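Local atomic coordinates of 16S rRNA aminocarboxypropyltransferase (Vulcanisaeta distributa, PDB entry 5APG), a protein that probably transfers the 3-amino-3-carboxypropyl group of S-adenosylmethionine to a pseudouridine of 16S rRNA, completing a hypermodified nucleotide. Residues Pro140-Ile143 against Ile144-Lys148; Leu150-Ala154 against Ala155-Ser159; Ala76-Val79 against His80-Ile84; Asp70-Trp73 against Lys74-Val77; Ile109-Thr112 against Ile113-Val116. All blocks are in the same frame, centred on the assembly; numbering follows the deposited sequence. Where two conformers were deposited one is given.

All five contacts are local, each joining consecutive residues, and together they follow three helices of a SPOUT fold. Along the chain contact 4 comes first, leading from strand 66-70 of the parallel sheet into helix 73-83, where contact 3 continues and shares Ala76 and Val77 with it. Contact 5 opens helix 112-122 after a loop; contacts 1 and 2 follow on helix 141-153 and its exit. Contacts 3, 4 and 5 line the pocket of the bound selenium analogue of S-adenosylmethionine, the centres of 4 and 5 about 12 Å apart. Helix 141-153 backs this site: contact 1 packs on contact 5 through Phe142, its centre about 29 Å from that of contact 3.

Contact 1 of 5, residues Pro140-Ile143 against Ile144-Lys148; sequences PNFI and IINQK
Asn146 reaches back one turn to Phe142, and its side chain can be followed atom by atom. CB of Asn146 lies 3.3 Å from the carbonyl O of Phe142. From there CG is directed opposite the carbonyl carbon (chi1 -73°), which swings the amide back along the helix. ND2 then donates to Phe142 O at 2.8 Å, in the carbonyl plane and nearly in the plane of the amide itself. The same nitrogen rides over one face of the Phe142 ring, 3.3 Å above it and displaced toward the rim, with amide and ring planes 58° apart. The other tip atom, OD1, accepts from the backbone N of Ile97 in a loop, so both ends of this buried amide are satisfied. Backbone support is uneven: Ile145 N to Asn141 O is a good bond at 2.9 Å, whereas Asn146 N makes weak ones to the carbonyls of Phe142 and Ile143. On the outer flank, Asn141 ND2 touches Ile145 CG2 at 3.6 Å. The arrangement is one in which a side-chain amide supplements a poorly aligned i to i+4 bond, near the N-terminal end of helix 141-153, whose Phe142 packs against helix 112-122.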
# COMPACT_ATOMS: atom_id res chain seq x y z
N PRO A 140 -8.75 -6.71 10.58
CA PRO A 140 -9.92 -7.11 9.78
C PRO A 140 -10.90 -5.96 9.54
O PRO A 140 -11.56 -5.94 8.49
CB PRO A 140 -10.56 -8.21 10.63
CG PRO A 140 -9.39 -8.82 11.34
CD PRO A 140 -8.51 -7.65 11.69
N ASN A 141 -10.98 -5.02 10.48
CA ASN A 141 -11.87 -3.87 10.34
C ASN A 141 -11.53 -2.99 9.13
O ASN A 141 -12.37 -2.24 8.65
CB ASN A 141 -11.86 -3.03 11.61
CG ASN A 141 -13.04 -2.07 11.68
OD1 ASN A 141 -14.18 -2.45 11.38
ND2 ASN A 141 -12.78 -0.84 12.09
N PHE A 142 -10.29 -3.08 8.66
CA PHE A 142 -9.87 -2.35 7.46
C PHE A 142 -10.73 -2.74 6.26
O PHE A 142 -11.13 -1.89 5.47
CB PHE A 142 -8.40 -2.61 7.15
CG PHE A 142 -7.92 -1.96 5.88
CD1 PHE A 142 -7.74 -0.59 5.82
CD2 PHE A 142 -7.65 -2.72 4.76
CE1 PHE A 142 -7.30 0.02 4.65
CE2 PHE A 142 -7.22 -2.12 3.58
CZ PHE A 142 -7.04 -0.75 3.54
N ILE A 143 -11.00 -4.04 6.12
CA ILE A 143 -11.85 -4.51 5.04
C ILE A 143 -13.31 -4.13 5.31
O ILE A 143 -14.01 -3.70 4.39
CB ILE A 143 -11.72 -6.03 4.85
CG1 ILE A 143 -10.33 -6.35 4.28
CG2 ILE A 143 -12.80 -6.56 3.91
CD1 ILE A 143 -10.08 -7.82 4.06
N ILE A 144 -13.75 -4.27 6.55
CA ILE A 144 -15.13 -3.91 6.92
C ILE A 144 -15.48 -2.47 6.55
O ILE A 144 -16.48 -2.23 5.86
CB ILE A 144 -15.37 -4.10 8.44
CG1 ILE A 144 -15.21 -5.57 8.83
CG2 ILE A 144 -16.75 -3.58 8.84
CD1 ILE A 144 -16.27 -6.48 8.23
N ILE A 145 -14.67 -1.51 6.99
CA ILE A 145 -15.00 -0.11 6.77
C ILE A 145 -14.76 0.30 5.31
O ILE A 145 -15.28 1.31 4.86
CB ILE A 145 -14.21 0.82 7.71
CG1 ILE A 145 -12.71 0.79 7.39
CG2 ILE A 145 -14.46 0.45 9.17
CD1 ILE A 145 -11.93 1.89 8.09
N ASN A 146 -13.99 -0.50 4.57
CA ASN A 146 -13.75 -0.21 3.15
C ASN A 146 -14.49 -1.15 2.20
O ASN A 146 -14.24 -1.12 1.00
CB ASN A 146 -12.25 -0.28 2.84
CG ASN A 146 -11.49 0.90 3.40
OD1 ASN A 146 -11.64 2.02 2.94
ND2 ASN A 146 -10.67 0.64 4.42
N GLN A 147 -15.38 -1.97 2.75
CA GLN A 147 -15.97 -3.08 2.00
C GLN A 147 -16.60 -2.67 0.67
O GLN A 147 -16.33 -3.29 -0.36
CB GLN A 147 -17.02 -3.79 2.86
CG GLN A 147 -17.64 -5.01 2.20
CD GLN A 147 -16.71 -6.21 2.23
OE1 GLN A 147 -16.15 -6.60 1.21
NE2 GLN A 147 -16.56 -6.81 3.41
N LYS A 148 -17.40 -1.62 0.70
CA LYS A 148 -18.10 -1.17 -0.51
C LYS A 148 -17.15 -0.65 -1.58
O LYS A 148 -17.39 -0.83 -2.77
CB LYS A 148 -19.13 -0.10 -0.15
CG LYS A 148 -20.38 -0.64 0.52
CD LYS A 148 -21.43 0.45 0.69
CE LYS A 148 -22.73 -0.12 1.22
NZ LYS A 148 -23.85 0.86 1.11

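Contact 2 of 5, residues Leu150-Ala154 against Ala155-Ser159; sequences LERYA and AGDLS
Arg152 and Asp157 face each other across the end of helix 141-153 with guanidinium and carboxylate planes 68° apart, and they meet through one salt-bridged hydrogen bond. The arginine was modelled in two conformers; in the one described here, NH1 of Arg152 donates to OD2 of Asp157 at 3.0 Å, nearly in the guanidinium plane and on the anti side of the carboxylate. Bends at chi2 and chi3 curl the arginine so that CD also lies beside OD2, at 3.2 Å. In the same conformer another edge is turned to Glu151, which it grips side-on: NE bonds OE1 and NH2 bonds OE2, the latter at 2.8 Å. The CB of Ala155 sits over one face of this guanidinium. The second oxygen of Asp157, OD1, accepts from Ser159 N, making an Asx turn, and also from Ser159 OG.

Tyr153 leaves on a different flank. Its CD1 edge meets the carbonyl O of Asp157 at 3.5 Å and, more loosely, CD2 of Leu158, while its OH bonds the carbonyl of Leu95. The backbone closes in a Schellman motif: Asp157 N reaches Arg152 O at 2.8 Å, Gly156 N reaches Tyr153 O, and Gly156 takes the positive phi (78°) of the C-prime residue. Ala155 N also donates to Arg152 O, from the face opposite Asp157 N. The chemistry implies, in this conformer, a charge network in which one cation between two carboxylates probably offsets their mutual repulsion and ties the last helical turn to the chain leaving it.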
# COMPACT_ATOMS: atom_id res chain seq x y z
N LEU A 150 -13.78 -1.52 -1.78
CA LEU A 150 -12.97 -2.66 -2.17
C LEU A 150 -13.68 -3.57 -3.16
O LEU A 150 -13.04 -4.12 -4.07
CB LEU A 150 -12.55 -3.46 -0.93
CG LEU A 150 -11.41 -2.86 -0.11
CD1 LEU A 150 -11.27 -3.58 1.22
CD2 LEU A 150 -10.11 -2.91 -0.90
N GLU A 151 -14.99 -3.74 -2.99
CA GLU A 151 -15.78 -4.56 -3.90
C GLU A 151 -15.72 -4.00 -5.32
O GLU A 151 -15.60 -4.76 -6.29
CB GLU A 151 -17.24 -4.64 -3.43
CG GLU A 151 -18.13 -5.55 -4.27
CD GLU A 151 -18.81 -4.82 -5.43
OE1 GLU A 151 -19.06 -3.60 -5.30
OE2 GLU A 151 -19.09 -5.46 -6.46
N ARG A 152 -15.80 -2.68 -5.44
CA ARG A 152 -15.70 -2.03 -6.74
C ARG A 152 -14.27 -2.07 -7.27
O ARG A 152 -14.04 -2.36 -8.44
CB ARG A 152 -16.19 -0.58 -6.66
CG ARG A 152 -17.68 -0.43 -6.39
CD ARG A 152 -18.52 -0.77 -7.62
NE ARG A 152 -18.73 -2.21 -7.77
CZ ARG A 152 -18.73 -2.85 -8.94
NH1 ARG A 152 -18.52 -2.19 -10.06
NH2 ARG A 152 -18.93 -4.16 -8.97
N TYR A 153 -13.31 -1.77 -6.39
CA TYR A 153 -11.90 -1.78 -6.79
C TYR A 153 -11.45 -3.17 -7.27
O TYR A 153 -10.68 -3.29 -8.22
CB TYR A 153 -11.00 -1.34 -5.63
CG TYR A 153 -11.21 0.08 -5.17
CD1 TYR A 153 -11.72 1.05 -6.03
CD2 TYR A 153 -10.90 0.45 -3.86
CE1 TYR A 153 -11.91 2.36 -5.60
CE2 TYR A 153 -11.10 1.75 -3.42
CZ TYR A 153 -11.60 2.70 -4.29
OH TYR A 153 -11.78 3.99 -3.85
N ALA A 154 -11.94 -4.21 -6.60
CA ALA A 154 -11.59 -5.58 -6.96
C ALA A 154 -12.26 -6.00 -8.26
O ALA A 154 -11.87 -6.99 -8.88
CB ALA A 154 -11.96 -6.55 -5.84
N ALA A 155 -13.27 -5.25 -8.67
CA ALA A 155 -13.97 -5.51 -9.93
C ALA A 155 -13.49 -4.57 -11.02
O ALA A 155 -14.09 -4.49 -12.09
CB ALA A 155 -15.47 -5.39 -9.74
N GLY A 156 -12.40 -3.86 -10.75
CA GLY A 156 -11.80 -2.97 -11.72
C GLY A 156 -12.51 -1.63 -11.87
O GLY A 156 -12.25 -0.90 -12.83
N ASP A 157 -13.39 -1.31 -10.93
CA ASP A 157 -14.18 -0.09 -11.01
C ASP A 157 -13.67 0.96 -10.02
O ASP A 157 -13.77 0.79 -8.80
CB ASP A 157 -15.65 -0.40 -10.74
CG ASP A 157 -16.53 0.83 -10.75
OD1 ASP A 157 -16.09 1.90 -11.22
OD2 ASP A 157 -17.68 0.72 -10.28
N LEU A 158 -13.13 2.06 -10.55
CA LEU A 158 -12.51 3.10 -9.73
C LEU A 158 -13.42 4.29 -9.45
O LEU A 158 -12.99 5.29 -8.87
CB LEU A 158 -11.22 3.58 -10.39
CG LEU A 158 -10.08 2.56 -10.35
CD1 LEU A 158 -9.20 2.69 -11.59
CD2 LEU A 158 -9.25 2.76 -9.08
N SER A 159 -14.68 4.18 -9.84
CA SER A 159 -15.65 5.26 -9.61
C SER A 159 -15.85 5.69 -8.14
O SER A 159 -16.22 6.83 -7.90
CB SER A 159 -17.01 4.88 -10.22
OG SER A 159 -17.60 3.79 -9.54

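Contact 3 of 5, residues Ala76-Val79 against His80-Ile84; sequences AVDV and HTKFI. With EEM ([(3S)-3-amino-4-hydroxy-4-oxo-butyl]-[[(2S,3S,4R,5R)-5-(6-aminopurin-9-yl)-3,4-dihydroxy-oxolan-2-yl]methyl]-methyl-selanium), chain D.
His80 turns the ND1 edge of its ring back to Ala76 O on the buried flank of the helix. ND1 donates to that oxygen at 2.8 Å, with the oxygen in the ring plane, while the backbone N of His80 donates to it from the opposite face of the carbonyl. The side chain leans back along the helix (chi1 -74°), and its CE1 comes 3.4 Å from O3' of the ligand. Replacing His80 by an alanine would probably leave Ala76 O with the backbone N-H of this position as its donor from the pair and open a gap beside the ligand ribose. Val79, buried beside Ile69 and Leu10, adds apolar packing to this inner flank.

On the exposed flank Thr81 keeps a firm polar grip, bonding Val77 O through OG1 at 2.7 Å as well as through its backbone N. The looser part lies around it: Thr81 CG2 only brushes Val77 CG1 at 4.0 Å, and the exposed Lys82 crosses Asp78 at a slant, its NZ forming a long salt bridge to OD1 at 3.4 Å. Asp78 has a second cationic partner in Arg75. The Phe83 ring brings the edge at CD2 to Val79 O, 3.2 Å away. Doubly used carbonyls thus hold the exposed Thr81 and the buried His80 alike, the latter beside the ribose of the bound analogue, whereas the long Asp78-Lys82 salt bridge is probably weakened by solvent.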
# COMPACT_ATOMS: atom_id res chain seq x y z
N ALA A 76 8.24 9.92 2.96
CA ALA A 76 7.74 9.07 1.89
C ALA A 76 7.81 9.70 0.50
O ALA A 76 8.20 9.05 -0.47
CB ALA A 76 6.31 8.64 2.19
N VAL A 77 7.42 10.97 0.39
CA VAL A 77 7.42 11.63 -0.91
C VAL A 77 8.84 11.74 -1.45
O VAL A 77 9.11 11.36 -2.58
CB VAL A 77 6.77 13.03 -0.85
CG1 VAL A 77 6.85 13.70 -2.21
CG2 VAL A 77 5.32 12.91 -0.40
N ASP A 78 9.75 12.24 -0.62
CA ASP A 78 11.14 12.41 -1.03
C ASP A 78 11.77 11.09 -1.47
O ASP A 78 12.46 11.02 -2.49
CB ASP A 78 11.96 13.02 0.11
CG ASP A 78 13.39 13.29 -0.29
OD1 ASP A 78 13.62 14.26 -1.03
OD2 ASP A 78 14.28 12.53 0.15
N VAL A 79 11.52 10.03 -0.71
CA VAL A 79 12.13 8.73 -0.98
C VAL A 79 11.61 8.12 -2.29
O VAL A 79 12.40 7.68 -3.13
CB VAL A 79 11.88 7.74 0.17
CG1 VAL A 79 12.24 6.32 -0.24
CG2 VAL A 79 12.66 8.17 1.41
N HIS A 80 10.30 8.11 -2.47
CA HIS A 80 9.72 7.51 -3.66
C HIS A 80 10.03 8.31 -4.93
O HIS A 80 10.24 7.73 -5.99
CB HIS A 80 8.21 7.35 -3.52
CG HIS A 80 7.80 6.24 -2.59
ND1 HIS A 80 7.70 6.40 -1.23
CD2 HIS A 80 7.50 4.94 -2.84
CE1 HIS A 80 7.34 5.26 -0.68
NE2 HIS A 80 7.21 4.36 -1.63
N THR A 81 10.07 9.63 -4.82
CA THR A 81 10.28 10.45 -6.01
C THR A 81 11.73 10.42 -6.47
O THR A 81 12.01 10.52 -7.67
CB THR A 81 9.86 11.92 -5.77
OG1 THR A 81 10.56 12.45 -4.63
CG2 THR A 81 8.36 12.02 -5.52
N LYS A 82 12.66 10.25 -5.54
CA LYS A 82 14.08 10.36 -5.88
C LYS A 82 14.77 9.02 -6.16
O LYS A 82 15.81 9.00 -6.82
CB LYS A 82 14.83 11.10 -4.78
CG LYS A 82 14.42 12.56 -4.63
CD LYS A 82 15.55 13.41 -4.04
CE LYS A 82 16.00 12.89 -2.68
NZ LYS A 82 16.86 13.88 -1.97
N PHE A 83 14.23 7.91 -5.67
CA PHE A 83 15.00 6.66 -5.72
C PHE A 83 14.39 5.49 -6.49
O PHE A 83 15.00 4.43 -6.57
CB PHE A 83 15.30 6.20 -4.29
CG PHE A 83 16.12 7.19 -3.50
CD1 PHE A 83 17.50 7.24 -3.66
CD2 PHE A 83 15.52 8.05 -2.60
CE1 PHE A 83 18.26 8.14 -2.94
CE2 PHE A 83 16.28 8.96 -1.88
CZ PHE A 83 17.65 9.00 -2.05
N ILE A 84 13.21 5.66 -7.08
CA ILE A 84 12.69 4.59 -7.94
C ILE A 84 12.29 5.12 -9.32
O ILE A 84 11.31 5.87 -9.46
CB ILE A 84 11.51 3.83 -7.29
CG1 ILE A 84 10.46 4.79 -6.74
CG2 ILE A 84 12.00 2.93 -6.17
CD1 ILE A 84 9.30 4.09 -6.07
C2 EEM D . 0.38 3.18 -2.25
N3 EEM D . 1.11 2.68 -1.30
C4 EEM D . 0.81 2.91 -0.04
C1' EEM D . 2.51 1.63 1.32
C2' EEM D . 3.74 2.40 0.77
C3' EEM D . 4.21 3.04 1.91
C4' EEM D . 4.02 2.27 2.99
C5' EEM D . 3.61 3.00 4.22
O EEM D . 3.15 0.67 8.82
C EEM D . 3.86 1.40 9.46
OXT EEM D . 4.48 0.99 10.42
CA EEM D . 4.02 2.85 9.04
N EEM D . 4.74 3.53 10.07
CB EEM D . 4.78 2.83 7.72
CG EEM D . 4.75 4.13 6.96
SE EEM D . 5.17 3.84 5.04
CE EEM D . 5.38 5.53 4.13
O4' EEM D . 2.69 1.47 2.56
O3' EEM D . 5.59 3.56 1.73
O2' EEM D . 4.63 1.33 0.43
N9 EEM D . 1.35 2.56 1.14
C8 EEM D . 0.60 3.10 2.07
N7 EEM D . -0.38 3.80 1.55
C5 EEM D . -0.30 3.70 0.22
N1 EEM D . -0.68 3.93 -2.06
C6 EEM D . -1.07 4.23 -0.86
N6 EEM D . -2.19 5.05 -0.62

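Contact 4 of 5, residues Asp70-Trp73 against Lys74-Val77; sequences DCSW and KRAV. With EEM ([(3S)-3-amino-4-hydroxy-4-oxo-butyl]-[[(2S,3S,4R,5R)-5-(6-aminopurin-9-yl)-3,4-dihydroxy-oxolan-2-yl]methyl]-methyl-selanium), chain D.
Trp73 and Ala76 meet one turn apart, CE3 of the indole lying 3.8 Å from the alanine CB, and this apolar pairing is the first of three kinds of interaction. Cys71 joins it from the preceding loop, its SG 3.7 Å from Ala76 CA. The second kind is polar. Ser72 is the N-cap: its OG accepts weakly from Arg75 N at 3.3 Å, because a chi1 of 71° sets the hydroxyl between backbone N and carbonyl carbon. The same N-H bonds Ser72 O at 3.1 Å, from well above the carbonyl plane. A water lies 2.8 Å from Trp73 O and accepts from Val77 N. The third kind is contact with the ligand. Its methyl carbon CE rests 3.7 Å above the centre of one face of the Trp73 ring system, and the adenine atom N7 meets the ring edge. Exchanging Trp73 for a serine is likely to strip the ligand methyl of this aromatic floor and deprive Leu110 O of the NE1 donor it receives from the indole. Asp70, whose OD2 is salt-bridged to Arg9 and hydrogen-bonded to Asn18, ends strand 66-70; the chain then passes into helix 73-83, with helix 170-182 packed on Trp73 and Val77.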
# COMPACT_ATOMS: atom_id res chain seq x y z
N ASP A 70 9.29 0.71 2.95
CA ASP A 70 8.77 1.10 4.25
C ASP A 70 9.62 2.22 4.84
O ASP A 70 10.82 2.06 5.06
CB ASP A 70 8.73 -0.10 5.21
CG ASP A 70 8.25 0.28 6.60
OD1 ASP A 70 7.02 0.33 6.82
OD2 ASP A 70 9.09 0.53 7.48
N CYS A 71 8.99 3.36 5.08
CA CYS A 71 9.68 4.52 5.63
C CYS A 71 8.67 5.35 6.40
O CYS A 71 7.51 4.99 6.45
CB CYS A 71 10.33 5.35 4.52
SG CYS A 71 9.15 6.01 3.31
N SER A 72 9.08 6.46 7.00
CA SER A 72 8.12 7.34 7.64
C SER A 72 7.32 8.08 6.58
O SER A 72 7.82 8.30 5.47
CB SER A 72 8.81 8.33 8.58
OG SER A 72 9.53 9.30 7.83
N TRP A 73 6.09 8.46 6.89
CA TRP A 73 5.29 9.23 5.94
C TRP A 73 5.89 10.62 5.72
O TRP A 73 5.69 11.22 4.66
CB TRP A 73 3.84 9.34 6.41
CG TRP A 73 3.00 8.18 5.93
CD1 TRP A 73 2.54 7.14 6.68
CD2 TRP A 73 2.56 7.94 4.59
NE1 TRP A 73 1.82 6.27 5.89
CE2 TRP A 73 1.82 6.74 4.60
CE3 TRP A 73 2.71 8.63 3.38
CZ2 TRP A 73 1.23 6.21 3.45
CZ3 TRP A 73 2.13 8.11 2.24
CH2 TRP A 73 1.40 6.91 2.28
N LYS A 74 6.63 11.11 6.70
CA LYS A 74 7.28 12.41 6.57
C LYS A 74 8.36 12.38 5.49
O LYS A 74 8.65 13.40 4.86
CB LYS A 74 7.89 12.85 7.91
CG LYS A 74 8.47 14.26 7.89
CD LYS A 74 8.63 14.84 9.28
CE LYS A 74 9.34 16.18 9.24
NZ LYS A 74 8.60 17.18 8.40
N ARG A 75 8.95 11.21 5.26
CA ARG A 75 9.99 11.05 4.25
C ARG A 75 9.48 10.40 2.95
O ARG A 75 10.22 10.34 1.97
CB ARG A 75 11.15 10.21 4.79
CG ARG A 75 11.99 10.90 5.85
CD ARG A 75 13.45 10.52 5.68
NE ARG A 75 13.91 10.82 4.32
CZ ARG A 75 15.00 10.30 3.76
NH1 ARG A 75 15.75 9.44 4.44
NH2 ARG A 75 15.34 10.63 2.52
N ALA A 76 8.24 9.92 2.96
CA ALA A 76 7.74 9.07 1.89
C ALA A 76 7.81 9.70 0.50
O ALA A 76 8.20 9.05 -0.47
CB ALA A 76 6.31 8.64 2.19
N VAL A 77 7.42 10.97 0.39
CA VAL A 77 7.42 11.63 -0.91
C VAL A 77 8.84 11.74 -1.45
O VAL A 77 9.11 11.36 -2.58
CB VAL A 77 6.77 13.03 -0.85
CG1 VAL A 77 6.85 13.70 -2.21
CG2 VAL A 77 5.32 12.91 -0.40
C2 EEM D . 0.38 3.18 -2.25
N3 EEM D . 1.11 2.68 -1.30
C4 EEM D . 0.81 2.91 -0.04
C1' EEM D . 2.51 1.63 1.32
C2' EEM D . 3.74 2.40 0.77
C3' EEM D . 4.21 3.04 1.91
C4' EEM D . 4.02 2.27 2.99
C5' EEM D . 3.61 3.00 4.22
O EEM D . 3.15 0.67 8.82
C EEM D . 3.86 1.40 9.46
OXT EEM D . 4.48 0.99 10.42
CA EEM D . 4.02 2.85 9.04
N EEM D . 4.74 3.53 10.07
CB EEM D . 4.78 2.83 7.72
CG EEM D . 4.75 4.13 6.96
SE EEM D . 5.17 3.84 5.04
CE EEM D . 5.38 5.53 4.13
O4' EEM D . 2.69 1.47 2.56
O3' EEM D . 5.59 3.56 1.73
O2' EEM D . 4.63 1.33 0.43
N9 EEM D . 1.35 2.56 1.14
C8 EEM D . 0.60 3.10 2.07
N7 EEM D . -0.38 3.80 1.55
C5 EEM D . -0.30 3.70 0.22
N1 EEM D . -0.68 3.93 -2.06
C6 EEM D . -1.07 4.23 -0.86
N6 EEM D . -2.19 5.05 -0.62
O HOH W 1 6.66 12.80 2.52

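Contact 5 of 5, residues Ile109-Thr112 against Ile113-Val116; sequences ILST and IEAV. With EEM ([(3S)-3-amino-4-hydroxy-4-oxo-butyl]-[[(2S,3S,4R,5R)-5-(6-aminopurin-9-yl)-3,4-dihydroxy-oxolan-2-yl]methyl]-methyl-selanium), chain D.
Ser111 and Glu114 exchange hydrogen bonds in both directions. The serine OG donates to OE1 of Glu114 at 2.7 Å, and the backbone N of Ser111 reaches the same oxygen at 3.0 Å from the opposite face of the carboxylate. In return Glu114 N donates to Ser111 OG at 3.2 Å. Glu114 keeps CG beside its own backbone N (chi1 -76°), and the extended chain beyond it carries the carboxylate back over the helix start. This buried group is further satisfied by Asn100 at OE1 and the backbone N of Ala99 at OE2, which probably favours its charged form. Next along the chain, Thr112 N donates to the carboxylate atom O of the ligand at 2.9 Å, a straight bond of 162°, and Thr112 OG1 is hydrogen-bonded to OD1 of Asp70. Outward from these bonds comes the packing: Ala115 CB lies 3.4 Å from N9 of the adenine, and Leu110 CB is 3.7 Å from N7. Ile113 CG2 flanks Ser111 OG at 3.3 Å, while Val116 CG2 touches Thr112 O. The pattern is a capping box at the N-terminus of helix 112-122, where the N-H of Thr112 holds the ligand carboxylate in the S-adenosylmethionine site of this SPOUT-fold enzyme.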
# COMPACT_ATOMS: atom_id res chain seq x y z
N ILE A 109 -3.80 7.55 3.52
CA ILE A 109 -2.55 7.35 4.25
C ILE A 109 -2.61 6.07 5.08
O ILE A 109 -3.04 6.08 6.23
CB ILE A 109 -2.25 8.56 5.17
CG1 ILE A 109 -2.28 9.86 4.36
CG2 ILE A 109 -0.93 8.38 5.89
CD1 ILE A 109 -1.31 9.88 3.19
N LEU A 110 -2.15 4.97 4.49
CA LEU A 110 -2.28 3.66 5.13
C LEU A 110 -0.98 3.19 5.76
O LEU A 110 0.11 3.62 5.37
CB LEU A 110 -2.74 2.61 4.10
CG LEU A 110 -3.97 2.98 3.26
CD1 LEU A 110 -4.33 1.84 2.31
CD2 LEU A 110 -5.16 3.33 4.16
N SER A 111 -1.09 2.30 6.74
CA SER A 111 0.08 1.60 7.26
C SER A 111 0.59 0.64 6.19
O SER A 111 -0.13 0.31 5.25
CB SER A 111 -0.25 0.83 8.54
OG SER A 111 -1.11 -0.27 8.28
N THR A 112 1.84 0.21 6.32
CA THR A 112 2.42 -0.70 5.36
C THR A 112 1.60 -1.99 5.28
O THR A 112 1.34 -2.51 4.20
CB THR A 112 3.89 -1.01 5.70
OG1 THR A 112 4.66 0.19 5.61
CG2 THR A 112 4.47 -2.04 4.73
N ILE A 113 1.15 -2.50 6.43
CA ILE A 113 0.42 -3.76 6.43
C ILE A 113 -0.97 -3.60 5.79
O ILE A 113 -1.44 -4.51 5.10
CB ILE A 113 0.28 -4.37 7.87
CG1 ILE A 113 -0.27 -5.79 7.79
CG2 ILE A 113 -0.59 -3.51 8.78
CD1 ILE A 113 -0.10 -6.60 9.07
N GLU A 114 -1.61 -2.46 5.99
CA GLU A 114 -2.90 -2.19 5.35
C GLU A 114 -2.73 -2.08 3.84
O GLU A 114 -3.58 -2.53 3.07
CB GLU A 114 -3.53 -0.91 5.91
CG GLU A 114 -4.15 -1.06 7.30
CD GLU A 114 -4.42 0.29 7.95
OE1 GLU A 114 -3.46 1.07 8.10
OE2 GLU A 114 -5.59 0.57 8.30
N ALA A 115 -1.63 -1.47 3.43
CA ALA A 115 -1.36 -1.32 2.01
C ALA A 115 -1.13 -2.66 1.34
O ALA A 115 -1.62 -2.91 0.24
CB ALA A 115 -0.18 -0.43 1.80
N VAL A 116 -0.35 -3.52 1.99
CA VAL A 116 -0.11 -4.86 1.48
C VAL A 116 -1.43 -5.62 1.36
O VAL A 116 -1.72 -6.22 0.32
CB VAL A 116 0.87 -5.65 2.38
CG1 VAL A 116 0.87 -7.14 2.03
CG2 VAL A 116 2.28 -5.06 2.28
C2 EEM D . 0.38 3.18 -2.25
N3 EEM D . 1.11 2.68 -1.30
C4 EEM D . 0.81 2.91 -0.04
C1' EEM D . 2.51 1.63 1.32
C2' EEM D . 3.74 2.40 0.77
C3' EEM D . 4.21 3.04 1.91
C4' EEM D . 4.02 2.27 2.99
C5' EEM D . 3.61 3.00 4.22
O EEM D . 3.15 0.67 8.82
C EEM D . 3.86 1.40 9.46
OXT EEM D . 4.48 0.99 10.42
CA EEM D . 4.02 2.85 9.04
N EEM D . 4.74 3.53 10.07
CB EEM D . 4.78 2.83 7.72
CG EEM D . 4.75 4.13 6.96
SE EEM D . 5.17 3.84 5.04
CE EEM D . 5.38 5.53 4.13
O4' EEM D . 2.69 1.47 2.56
O3' EEM D . 5.59 3.56 1.73
O2' EEM D . 4.63 1.33 0.43
N9 EEM D . 1.35 2.56 1.14
C8 EEM D . 0.60 3.10 2.07
N7 EEM D . -0.38 3.80 1.55
C5 EEM D . -0.30 3.70 0.22
N1 EEM D . -0.68 3.93 -2.06
C6 EEM D . -1.07 4.23 -0.86
N6 EEM D . -2.19 5.05 -0.62